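Local coordinates for ABC transporter, periplasmic substrate-binding protein (Thermotoga maritima, PDB 2HPG) that probably binds a small solute in the periplasm and delivers it to a tripartite ATP-independent (TRAP) membrane transporter, at residues Thr146-Gly158 against Ile284-Lys297. Sequence-based numbering, arbitrary orientation.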
# COMPACT_ATOMS: atom_id res chain seq x y z
N THR A 146 17.53 -4.13 9.16
CA THR A 146 18.61 -3.40 9.83
C THR A 146 19.84 -4.30 10.07
O THR A 146 19.82 -5.47 9.76
CB THR A 146 18.12 -2.93 11.20
OG1 THR A 146 17.78 -4.08 11.99
CG2 THR A 146 16.88 -1.98 11.09
N ASN A 147 20.92 -3.71 10.60
CA ASN A 147 22.07 -4.49 11.06
C ASN A 147 22.15 -4.49 12.60
O ASN A 147 23.20 -4.75 13.18
CB ASN A 147 23.38 -4.00 10.42
CG ASN A 147 23.60 -4.58 9.04
OD1 ASN A 147 23.42 -5.78 8.81
ND2 ASN A 147 23.97 -3.72 8.09
N LYS A 148 21.00 -4.23 13.23
CA LYS A 148 20.84 -4.19 14.68
C LYS A 148 19.45 -4.72 14.97
O LYS A 148 18.49 -4.26 14.35
CB LYS A 148 20.97 -2.75 15.16
CG LYS A 148 20.68 -2.52 16.61
CD LYS A 148 20.69 -1.02 16.93
CE LYS A 148 20.27 -0.77 18.35
NZ LYS A 148 20.22 0.70 18.64
N PRO A 149 19.30 -5.71 15.88
CA PRO A 149 17.94 -6.19 16.17
C PRO A 149 17.07 -5.08 16.76
O PRO A 149 17.56 -4.28 17.53
CB PRO A 149 18.15 -7.26 17.24
CG PRO A 149 19.58 -7.44 17.41
CD PRO A 149 20.33 -6.44 16.63
N ILE A 150 15.79 -5.06 16.39
CA ILE A 150 14.84 -4.05 16.87
C ILE A 150 13.75 -4.79 17.64
O ILE A 150 12.96 -5.53 17.07
CB ILE A 150 14.23 -3.22 15.70
CG1 ILE A 150 15.32 -2.54 14.84
CG2 ILE A 150 13.15 -2.22 16.21
CD1 ILE A 150 16.32 -1.65 15.60
N ARG A 151 13.75 -4.63 18.97
CA ARG A 151 12.77 -5.28 19.85
C ARG A 151 11.88 -4.30 20.61
O ARG A 151 10.81 -4.69 21.07
CB ARG A 151 13.49 -6.14 20.88
CG ARG A 151 14.36 -7.23 20.28
CD ARG A 151 14.87 -8.17 21.33
NE ARG A 151 15.62 -9.27 20.74
CZ ARG A 151 16.90 -9.23 20.39
NH1 ARG A 151 17.62 -8.14 20.57
NH2 ARG A 151 17.46 -10.31 19.86
N LYS A 152 12.34 -3.07 20.74
CA LYS A 152 11.62 -1.98 21.42
C LYS A 152 11.95 -0.65 20.72
O LYS A 152 12.97 -0.55 20.03
CB LYS A 152 12.06 -1.89 22.89
CG LYS A 152 13.56 -1.65 23.03
CD LYS A 152 14.03 -1.71 24.47
CE LYS A 152 15.54 -1.83 24.55
NZ LYS A 152 16.03 -0.95 25.65
N PRO A 153 11.10 0.37 20.86
CA PRO A 153 11.33 1.67 20.22
C PRO A 153 12.73 2.25 20.41
O PRO A 153 13.29 2.80 19.48
CB PRO A 153 10.27 2.57 20.88
CG PRO A 153 9.16 1.66 21.16
CD PRO A 153 9.80 0.35 21.57
N GLU A 154 13.30 2.11 21.61
CA GLU A 154 14.60 2.71 21.92
C GLU A 154 15.71 2.22 20.99
O GLU A 154 16.71 2.92 20.79
CB GLU A 154 14.96 2.41 23.38
CG GLU A 154 16.23 3.14 23.89
CD GLU A 154 17.55 2.42 23.54
OE1 GLU A 154 17.58 1.15 23.47
OE2 GLU A 154 18.55 3.15 23.31
N ASP A 155 15.54 1.01 20.45
CA ASP A 155 16.53 0.38 19.56
C ASP A 155 16.66 1.10 18.22
O ASP A 155 17.67 0.93 17.53
CB ASP A 155 16.14 -1.07 19.27
CG ASP A 155 16.27 -1.96 20.49
OD1 ASP A 155 17.07 -1.64 21.36
OD2 ASP A 155 15.56 -2.98 20.57
N LEU A 156 15.64 1.88 17.85
CA LEU A 156 15.66 2.69 16.64
C LEU A 156 16.34 4.05 16.80
O LEU A 156 16.74 4.66 15.80
CB LEU A 156 14.25 2.91 16.12
CG LEU A 156 13.52 1.68 15.60
CD1 LEU A 156 12.03 2.00 15.44
CD2 LEU A 156 14.16 1.16 14.27
N ASN A 157 16.50 4.52 18.04
CA ASN A 157 17.12 5.82 18.33
C ASN A 157 18.39 6.02 17.53
O ASN A 157 19.29 5.18 17.56
CB ASN A 157 17.45 5.97 19.82
CG ASN A 157 18.09 7.33 20.14
OD1 ASN A 157 19.22 7.41 20.61
ND2 ASN A 157 17.35 8.39 19.88
N GLY A 158 18.44 7.13 16.80
CA GLY A 158 19.64 7.45 16.04
C GLY A 158 19.80 6.71 14.72
O GLY A 158 20.72 7.01 13.96
N ILE A 284 13.95 -11.53 13.93
CA ILE A 284 13.48 -11.28 15.28
C ILE A 284 11.96 -11.42 15.24
O ILE A 284 11.29 -10.55 14.71
CB ILE A 284 13.86 -9.89 15.78
CG1 ILE A 284 15.36 -9.64 15.59
CG2 ILE A 284 13.47 -9.73 17.23
CD1 ILE A 284 16.24 -10.64 16.31
N PRO A 285 11.41 -12.54 15.76
CA PRO A 285 10.00 -12.81 15.57
C PRO A 285 9.13 -11.83 16.34
O PRO A 285 9.61 -11.18 17.27
CB PRO A 285 9.81 -14.23 16.15
CG PRO A 285 11.12 -14.70 16.59
CD PRO A 285 12.09 -13.58 16.55
N ALA A 286 7.87 -11.74 15.95
CA ALA A 286 6.94 -10.77 16.54
C ALA A 286 6.84 -10.98 18.05
O ALA A 286 6.92 -10.03 18.84
CB ALA A 286 5.55 -10.87 15.87
N SER A 287 6.73 -12.24 18.46
CA SER A 287 6.62 -12.60 19.88
C SER A 287 7.78 -12.13 20.74
O SER A 287 7.64 -12.05 21.96
CB SER A 287 6.48 -14.11 20.01
OG SER A 287 7.66 -14.76 19.58
N GLU A 288 8.92 -11.81 20.14
CA GLU A 288 10.04 -11.24 20.87
C GLU A 288 10.04 -9.72 20.91
O GLU A 288 10.97 -9.10 21.46
CB GLU A 288 11.35 -11.66 20.22
CG GLU A 288 11.70 -13.11 20.38
CD GLU A 288 13.15 -13.39 20.00
OE1 GLU A 288 14.00 -12.46 20.06
OE2 GLU A 288 13.44 -14.55 19.63
N ILE A 289 9.04 -9.10 20.30
CA ILE A 289 9.05 -7.65 20.13
C ILE A 289 7.94 -7.06 20.98
O ILE A 289 6.85 -7.61 21.06
CB ILE A 289 8.90 -7.26 18.64
CG1 ILE A 289 10.14 -7.76 17.87
CG2 ILE A 289 8.73 -5.76 18.50
CD1 ILE A 289 10.03 -7.70 16.35
N ASP A 290 8.26 -5.93 21.60
CA ASP A 290 7.29 -5.20 22.40
C ASP A 290 6.36 -4.41 21.47
O ASP A 290 6.53 -3.21 21.33
CB ASP A 290 8.04 -4.26 23.34
CG ASP A 290 7.15 -3.72 24.43
OD1 ASP A 290 5.93 -4.00 24.41
OD2 ASP A 290 7.70 -3.02 25.32
N LYS A 291 5.40 -5.08 20.83
CA LYS A 291 4.56 -4.44 19.80
C LYS A 291 3.63 -3.39 20.42
O LYS A 291 3.39 -2.35 19.82
CB LYS A 291 3.78 -5.47 18.98
CG LYS A 291 4.66 -6.24 17.98
CD LYS A 291 3.86 -7.25 17.13
CE LYS A 291 3.19 -6.60 15.93
NZ LYS A 291 2.35 -7.56 15.20
N GLU A 292 3.13 -3.65 21.63
CA GLU A 292 2.34 -2.65 22.36
C GLU A 292 3.13 -1.34 22.58
O GLU A 292 2.57 -0.25 22.45
CB GLU A 292 1.84 -3.24 23.70
CG GLU A 292 1.06 -2.27 24.62
CD GLU A 292 -0.30 -1.82 24.08
OE1 GLU A 292 -0.78 -2.37 23.07
OE2 GLU A 292 -0.91 -0.91 24.69
N ALA A 293 4.41 -1.43 22.89
CA ALA A 293 5.23 -0.23 23.05
C ALA A 293 5.28 0.57 21.73
O ALA A 293 5.29 1.81 21.74
CB ALA A 293 6.63 -0.59 23.50
N PHE A 294 5.32 -0.15 20.61
CA PHE A 294 5.38 0.49 19.28
C PHE A 294 4.02 1.10 18.93
O PHE A 294 3.95 2.23 18.44
CB PHE A 294 5.82 -0.51 18.21
CG PHE A 294 7.30 -0.76 18.19
CD1 PHE A 294 8.16 0.14 17.61
CD2 PHE A 294 7.83 -1.92 18.74
CE1 PHE A 294 9.53 -0.08 17.60
CE2 PHE A 294 9.20 -2.16 18.72
CZ PHE A 294 10.05 -1.24 18.15
N MSE A 295 2.96 0.36 19.20
CA MSE A 295 1.61 0.87 18.98
C MSE A 295 1.38 2.16 19.77
O MSE A 295 0.77 3.10 19.26
CB MSE A 295 0.58 -0.18 19.34
CG MSE A 295 0.57 -1.32 18.37
SE MSE A 295 -0.56 -2.81 18.79
CE MSE A 295 0.40 -4.19 17.80
N GLU A 296 1.91 2.21 20.99
CA GLU A 296 1.76 3.39 21.84
C GLU A 296 2.56 4.58 21.28
O GLU A 296 2.07 5.70 21.27
CB GLU A 296 2.13 3.05 23.31
CG GLU A 296 1.10 2.11 23.98
CD GLU A 296 1.52 1.58 25.37
OE1 GLU A 296 2.60 1.97 25.87
OE2 GLU A 296 0.77 0.74 25.96
N LYS A 297 3.77 4.33 20.79
CA LYS A 297 4.54 5.37 20.12
C LYS A 297 3.86 5.84 18.83
O LYS A 297 3.90 7.02 18.53
CB LYS A 297 5.95 4.88 19.78
CG LYS A 297 6.86 4.70 20.96
CD LYS A 297 7.33 6.02 21.51
CE LYS A 297 8.38 5.81 22.58
NZ LYS A 297 8.41 6.94 23.58
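R151 and I289 are the closest CA pair between the two segments, 4.4 Å apart, where the loop 146-158 passes the turn leading into helix 291-305. A single backbone hydrogen bond joins them: D290 N donates to R151 O at 2.9 Å, nearly straight at 168°. D290, centre of an inverse gamma turn, is also the N-cap residue, its OD1 weakly accepting from A293 N, so the bond fastens the very start of the helix. On the loop side, D155 OD2 accepts from both R151 N and K152 N, fixing the peptide that offers the carbonyl.

Beside this bond F294 CZ comes within 3.3 Å of both K152 C and P153 N, so the ring end abuts the peptide before the proline. P153 lies over one face of the F294 ring, its CD 3.8 Å from the ring centroid in a CH-pi contact, and also touches A293 CB and the bent chain of K297. L156 CD1 meets the ring edge at F294 CE1, while I150, with CG1 turned beside the backbone N (chi1 -57°), presents its other branch, CG2, to F294 CZ at 3.8 Å. With F294 cut back to an alanine, the ring face under P153 would be lost, and I150 and L156 would probably be left facing a gap. Farther out, the extended R151 chain crosses I284 and runs alongside E288; guanidinium and carboxylate are nearly coplanar, but the salt bridge is long, 3.6 Å from R151 NE to E288 OE1.

L176 of helix 167-176 and T222 of strand 218-234 also touch F294. The contact packs the N-terminal end of helix 291-305 on the loop between strands 130-146 and 160-162 in a DctP-family solute-binding fold.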